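PDB 7LVO: bifunctional purine biosynthetic protein ADE5,7 from Cryptococcus neoformans var. grubii serotype A, which catalyses two ATP-dependent steps of de novo purine biosynthesis, the deposited N-terminal half being the part that joins glycine to phosphoribosylamine. Local coordinates for residues A245-Y250 with Y310-M315; T251-P256 with R364-I369. All coordinates share one frame; numbering follows the deposited sequence.

Contact 1: residues A245-Y250 with Y310-M315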
loop_
_atom_site.group_PDB
_atom_site.type_symbol
_atom_site.label_atom_id
_atom_site.label_comp_id
_atom_site.label_asym_id
_atom_site.label_seq_id
_atom_site.Cartn_x
_atom_site.Cartn_y
_atom_site.Cartn_z
ATOM N N ALA A 245 -5.798 -5.112 -6.700
ATOM C CA ALA A 245 -6.296 -6.331 -7.329
ATOM C C ALA A 245 -5.551 -7.540 -6.787
ATOM O O ALA A 245 -4.321 -7.528 -6.702
ATOM C CB ALA A 245 -6.141 -6.257 -8.855
ATOM N N PHE A 246 -6.300 -8.580 -6.428
ATOM C CA PHE A 246 -5.707 -9.854 -6.044
ATOM C C PHE A 246 -5.249 -10.606 -7.283
ATOM O O PHE A 246 -5.920 -10.585 -8.317
ATOM C CB PHE A 246 -6.713 -10.705 -5.267
ATOM C CG PHE A 246 -7.179 -10.079 -3.986
ATOM C CD1 PHE A 246 -6.477 -10.261 -2.811
ATOM C CD2 PHE A 246 -8.337 -9.306 -3.958
ATOM C CE1 PHE A 246 -6.913 -9.681 -1.627
ATOM C CE2 PHE A 246 -8.771 -8.723 -2.789
ATOM C CZ PHE A 246 -8.061 -8.918 -1.612
ATOM N N SER A 247 -4.115 -11.298 -7.168
ATOM C CA SER A 247 -3.537 -12.018 -8.294
ATOM C C SER A 247 -2.961 -13.343 -7.834
ATOM O O SER A 247 -2.296 -13.412 -6.794
ATOM C CB SER A 247 -2.433 -11.199 -8.975
ATOM O OG SER A 247 -1.770 -11.954 -9.962
ATOM N N ASP A 248 -3.217 -14.392 -8.615
ATOM C CA ASP A 248 -2.604 -15.695 -8.388
ATOM C C ASP A 248 -1.643 -16.083 -9.508
ATOM O O ASP A 248 -1.287 -17.260 -9.638
ATOM C CB ASP A 248 -3.683 -16.762 -8.202
ATOM C CG ASP A 248 -4.358 -17.163 -9.507
ATOM O OD1 ASP A 248 -4.065 -16.570 -10.576
ATOM O OD2 ASP A 248 -5.194 -18.091 -9.462
ATOM N N GLY A 249 -1.212 -15.109 -10.317
ATOM C CA GLY A 249 -0.336 -15.332 -11.436
ATOM C C GLY A 249 -1.060 -15.473 -12.761
ATOM O O GLY A 249 -0.477 -15.186 -13.812
ATOM N N TYR A 250 -2.303 -15.940 -12.727
ATOM C CA TYR A 250 -3.159 -16.019 -13.904
ATOM C C TYR A 250 -4.412 -15.175 -13.727
ATOM O O TYR A 250 -4.667 -14.269 -14.528
ATOM C CB TYR A 250 -3.549 -17.479 -14.191
ATOM C CG TYR A 250 -2.597 -18.234 -15.091
ATOM C CD1 TYR A 250 -2.629 -18.062 -16.463
ATOM C CD2 TYR A 250 -1.677 -19.144 -14.560
ATOM C CE1 TYR A 250 -1.761 -18.760 -17.298
ATOM C CE2 TYR A 250 -0.812 -19.842 -15.376
ATOM C CZ TYR A 250 -0.860 -19.654 -16.746
ATOM O OH TYR A 250 -0.005 -20.347 -17.557
ATOM N N TYR A 310 8.510 -14.384 -14.492
ATOM C CA TYR A 310 8.360 -14.182 -13.050
ATOM C C TYR A 310 6.931 -13.769 -12.753
ATOM O O TYR A 310 6.646 -12.594 -12.503
ATOM C CB TYR A 310 9.361 -13.142 -12.542
ATOM C CG TYR A 310 10.794 -13.509 -12.836
ATOM C CD1 TYR A 310 11.496 -14.359 -11.988
ATOM C CD2 TYR A 310 11.442 -13.024 -13.967
ATOM C CE1 TYR A 310 12.808 -14.708 -12.253
ATOM C CE2 TYR A 310 12.751 -13.369 -14.236
ATOM C CZ TYR A 310 13.429 -14.210 -13.376
ATOM O OH TYR A 310 14.737 -14.557 -13.642
ATOM N N PRO A 311 5.996 -14.720 -12.786
ATOM C CA PRO A 311 4.593 -14.389 -12.514
ATOM C C PRO A 311 4.441 -13.665 -11.183
ATOM O O PRO A 311 5.241 -13.838 -10.264
ATOM C CB PRO A 311 3.901 -15.756 -12.484
ATOM C CG PRO A 311 4.793 -16.650 -13.299
ATOM C CD PRO A 311 6.195 -16.153 -13.075
ATOM N N PHE A 312 3.398 -12.846 -11.093
ATOM C CA PHE A 312 3.139 -12.036 -9.915
ATOM C C PHE A 312 2.021 -12.667 -9.095
ATOM O O PHE A 312 0.906 -12.865 -9.599
ATOM C CB PHE A 312 2.746 -10.603 -10.282
ATOM C CG PHE A 312 2.516 -9.723 -9.081
ATOM C CD1 PHE A 312 1.266 -9.664 -8.479
ATOM C CD2 PHE A 312 3.555 -8.983 -8.533
ATOM C CE1 PHE A 312 1.058 -8.872 -7.365
ATOM C CE2 PHE A 312 3.340 -8.177 -7.427
ATOM C CZ PHE A 312 2.088 -8.133 -6.840
ATOM N N VAL A 313 2.315 -12.970 -7.836
ATOM C CA VAL A 313 1.339 -13.490 -6.889
ATOM C C VAL A 313 1.253 -12.516 -5.722
ATOM O O VAL A 313 2.283 -12.065 -5.206
ATOM C CB VAL A 313 1.715 -14.902 -6.402
ATOM C CG1 VAL A 313 0.673 -15.417 -5.425
ATOM C CG2 VAL A 313 1.858 -15.854 -7.587
ATOM N N GLY A 314 0.030 -12.183 -5.318
ATOM C CA GLY A 314 -0.169 -11.293 -4.190
ATOM C C GLY A 314 -1.119 -10.154 -4.489
ATOM O O GLY A 314 -2.058 -10.308 -5.279
ATOM N N MET A 315 -0.884 -9.003 -3.861
ATOM C CA MET A 315 -1.723 -7.821 -4.024
ATOM C C MET A 315 -0.998 -6.850 -4.949
ATOM O O MET A 315 0.020 -6.262 -4.569
ATOM C CB MET A 315 -2.029 -7.178 -2.670
ATOM C CG MET A 315 -2.551 -5.749 -2.755
ATOM S SD MET A 315 -3.831 -5.518 -4.008
ATOM C CE MET A 315 -5.059 -6.706 -3.472
HETATM O O HOH W 1 1.628 -13.227 -13.657
#

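Contact 2: residues T251-P256 with R364-I369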
loop_
_atom_site.group_PDB
_atom_site.type_symbol
_atom_site.label_atom_id
_atom_site.label_comp_id
_atom_site.label_asym_id
_atom_site.label_seq_id
_atom_site.Cartn_x
_atom_site.Cartn_y
_atom_site.Cartn_z
ATOM N N THR A 251 -5.197 -15.448 -12.691
ATOM C CA THR A 251 -6.403 -14.697 -12.408
ATOM C C THR A 251 -6.069 -13.438 -11.617
ATOM O O THR A 251 -5.211 -13.455 -10.729
ATOM C CB THR A 251 -7.386 -15.565 -11.620
ATOM O OG1 THR A 251 -7.699 -16.741 -12.380
ATOM C CG2 THR A 251 -8.661 -14.788 -11.304
ATOM N N ILE A 252 -6.738 -12.340 -11.954
ATOM C CA ILE A 252 -6.593 -11.079 -11.230
ATOM C C ILE A 252 -7.985 -10.517 -10.978
ATOM O O ILE A 252 -8.770 -10.349 -11.920
ATOM C CB ILE A 252 -5.718 -10.073 -11.996
ATOM C CG1 ILE A 252 -5.615 -8.765 -11.205
ATOM C CG2 ILE A 252 -6.261 -9.831 -13.393
ATOM C CD1 ILE A 252 -4.490 -7.854 -11.661
ATOM N N VAL A 253 -8.292 -10.243 -9.710
ATOM C CA VAL A 253 -9.608 -9.757 -9.304
ATOM C C VAL A 253 -9.461 -8.370 -8.688
ATOM O O VAL A 253 -8.939 -8.242 -7.573
ATOM C CB VAL A 253 -10.278 -10.723 -8.313
ATOM C CG1 VAL A 253 -11.627 -10.188 -7.864
ATOM C CG2 VAL A 253 -10.433 -12.117 -8.941
ATOM N N PRO A 254 -9.899 -7.314 -9.362
ATOM C CA PRO A 254 -9.744 -5.971 -8.786
ATOM C C PRO A 254 -10.728 -5.709 -7.661
ATOM O O PRO A 254 -11.827 -6.263 -7.617
ATOM C CB PRO A 254 -10.006 -5.030 -9.975
ATOM C CG PRO A 254 -9.978 -5.896 -11.207
ATOM C CD PRO A 254 -10.399 -7.270 -10.750
ATOM N N MET A 255 -10.314 -4.852 -6.738
ATOM C CA MET A 255 -11.215 -4.270 -5.757
ATOM C C MET A 255 -11.744 -2.946 -6.284
ATOM O O MET A 255 -11.219 -2.394 -7.255
ATOM C CB MET A 255 -10.485 -4.060 -4.436
ATOM C CG MET A 255 -9.760 -5.288 -3.902
ATOM S SD MET A 255 -9.086 -4.992 -2.249
ATOM C CE MET A 255 -10.523 -5.272 -1.240
ATOM N N PRO A 256 -12.796 -2.406 -5.669
ATOM C CA PRO A 256 -13.291 -1.087 -6.087
ATOM C C PRO A 256 -12.173 -0.056 -6.067
ATOM O O PRO A 256 -11.382 0.013 -5.122
ATOM C CB PRO A 256 -14.379 -0.770 -5.056
ATOM C CG PRO A 256 -14.852 -2.116 -4.588
ATOM C CD PRO A 256 -13.627 -3.001 -4.600
ATOM N N ARG A 364 -3.110 -20.732 -6.213
ATOM C CA ARG A 364 -3.349 -20.648 -7.652
ATOM C C ARG A 364 -4.747 -21.156 -8.008
ATOM O O ARG A 364 -4.921 -21.969 -8.917
ATOM C CB ARG A 364 -2.272 -21.411 -8.431
ATOM C CG ARG A 364 -0.851 -21.252 -7.866
ATOM C CD ARG A 364 -0.503 -19.791 -7.533
ATOM N NE ARG A 364 0.754 -19.705 -6.793
ATOM C CZ ARG A 364 1.947 -19.527 -7.341
ATOM N NH1 ARG A 364 2.089 -19.364 -8.643
ATOM N NH2 ARG A 364 3.022 -19.495 -6.557
ATOM N N ARG A 365 -5.750 -20.653 -7.292
ATOM C CA ARG A 365 -7.142 -20.993 -7.554
ATOM C C ARG A 365 -8.065 -19.795 -7.304
ATOM O O ARG A 365 -9.223 -19.954 -6.895
ATOM C CB ARG A 365 -7.579 -22.186 -6.712
ATOM C CG ARG A 365 -6.966 -22.209 -5.317
ATOM C CD ARG A 365 -7.416 -23.424 -4.511
ATOM N NE ARG A 365 -8.675 -23.184 -3.819
ATOM C CZ ARG A 365 -8.775 -22.642 -2.612
ATOM N NH1 ARG A 365 -7.705 -22.275 -1.927
ATOM N NH2 ARG A 365 -9.979 -22.473 -2.076
ATOM N N LEU A 366 -7.568 -18.583 -7.562
ATOM C CA LEU A 366 -8.352 -17.382 -7.284
ATOM C C LEU A 366 -9.659 -17.348 -8.067
ATOM O O LEU A 366 -10.636 -16.753 -7.608
ATOM C CB LEU A 366 -7.524 -16.141 -7.594
ATOM C CG LEU A 366 -8.237 -14.788 -7.456
ATOM C CD1 LEU A 366 -8.768 -14.586 -6.057
ATOM C CD2 LEU A 366 -7.277 -13.671 -7.846
ATOM N N ASP A 367 -9.708 -17.988 -9.234
ATOM C CA ASP A 367 -10.921 -17.980 -10.040
ATOM C C ASP A 367 -11.980 -18.946 -9.535
ATOM O O ASP A 367 -13.050 -19.035 -10.144
ATOM C CB ASP A 367 -10.586 -18.308 -11.500
ATOM C CG ASP A 367 -10.217 -19.775 -11.709
ATOM O OD1 ASP A 367 -9.603 -20.377 -10.808
ATOM O OD2 ASP A 367 -10.538 -20.314 -12.778
ATOM N N SER A 368 -11.723 -19.665 -8.443
ATOM C CA SER A 368 -12.637 -20.695 -7.953
ATOM C C SER A 368 -13.064 -20.442 -6.512
ATOM O O SER A 368 -13.283 -21.385 -5.751
ATOM C CB SER A 368 -12.009 -22.085 -8.081
ATOM O OG SER A 368 -11.727 -22.393 -9.427
ATOM N N ILE A 369 -13.187 -19.172 -6.120
ATOM C CA ILE A 369 -13.577 -18.807 -4.765
ATOM C C ILE A 369 -14.546 -17.634 -4.820
ATOM O O ILE A 369 -14.603 -16.888 -5.801
ATOM C CB ILE A 369 -12.363 -18.438 -3.885
ATOM C CG1 ILE A 369 -11.614 -17.256 -4.498
ATOM C CG2 ILE A 369 -11.448 -19.645 -3.713
ATOM C CD1 ILE A 369 -10.523 -16.706 -3.615
#

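Contact 1: residues A245-Y250 with Y310-M315
Ser247 and Gly314 face each other as an antiparallel hydrogen-bonded pair where strand 240-248 meets the start of strand 315-323 in the antiparallel sheet of the ATP-grasp domain. The amide N of each donates to the carbonyl O of the other. The two bonds differ in shape: Gly314 N meets Ser247 O at 3.0 Å with an N-H...O angle of 176°, whereas the return bond is bent at its hydrogen. Ser247 adds a side-chain bond. Turned anti to its own backbone N (chi1 173°), Ser247 OG reaches along the partner chain and donates to Phe312 O at 2.9 Å, approaching tilted from the carbonyl plane. Ser247 CB itself lies at the edge of the Phe312 ring, near its plane, 4.0 Å from Phe312 CD1. On the other side of the sheet Met315 is bent at chi2 and chi3, which curls its tail back over Phe246. Met315 CE sits over the middle of one ring face, 3.9 Å from the Phe246 ring centroid, a CH-pi contact, while Met315 SD lies 3.4 Å from Ala245 N. Beyond the paired residues, a water accepts from Phe312 N and donates to Gly249 O. Gly249, at phi 96°, takes a conformation suited to glycine, close to Pro311 and Val313. The chemistry implies division of labour: backbone, hydroxyl and water satisfy polar groups in a largely buried seam, while methionine methyl and phenyl ring pack one face.

Contact 2: residues T251-P256 with R364-I369
Leu366 presents its branched end to Thr251 and Val253, which stand two residues apart and both direct their side chains toward it. Its CG stands anti to the backbone N (chi1 176°), which extends the isobutyl group from the loop to the strand. Leu366 CD2 does most of the touching, 3.7 Å from Val253 CG2 and 3.6 Å from Thr251 O. The leucine lies obliquely against Val253 of the strand and Thr251 just before it. Thr251 divides its two branches between neighbours: Thr251 CG2 packs 3.9 Å from Leu366 CG, and Thr251 OG1 comes within 3.4 Å of Asp367 CB. The threonine and aspartate side chains run at about a right angle, and it is the aspartate methylene that meets the hydroxyl. The carboxylate is engaged within its own loop, where Ser368 OG donates to Asp367 OD1 at 3.2 Å from above the carboxylate plane. No hydrogen bond joins the two segments, and the packing is apolar in the main. Arg364 leaves helix 354-362 through a Schellman motif: a helix-end loop packed on the sheet face that carries Phe246, at outermost strand 252-254, in the ATP-grasp part of the enzyme.

In the fold
Strands 240-248 and 252-254 follow each other in the chain and lie side by side in one antiparallel sheet, so contacts 1 and 2, with centres about 9 Å apart, are neighbouring parts of the same sheet. Contact 1 is buried and pairs an inner strand with the lead-in to strand 315-323; contact 2 lies at the surface, where the outermost strand meets a loop. Contact 1 combines backbone and hydroxyl bonds with apolar packing; contact 2 has no hydrogen bond between its segments and depends on methyl packing. Asp248 connects them: OD1 receives Tyr250 N in an Asx turn and also Thr251 N, while OD2 receives Leu366 N. Phe246 belongs to both surroundings, its carbonyl pairing with Val253 N.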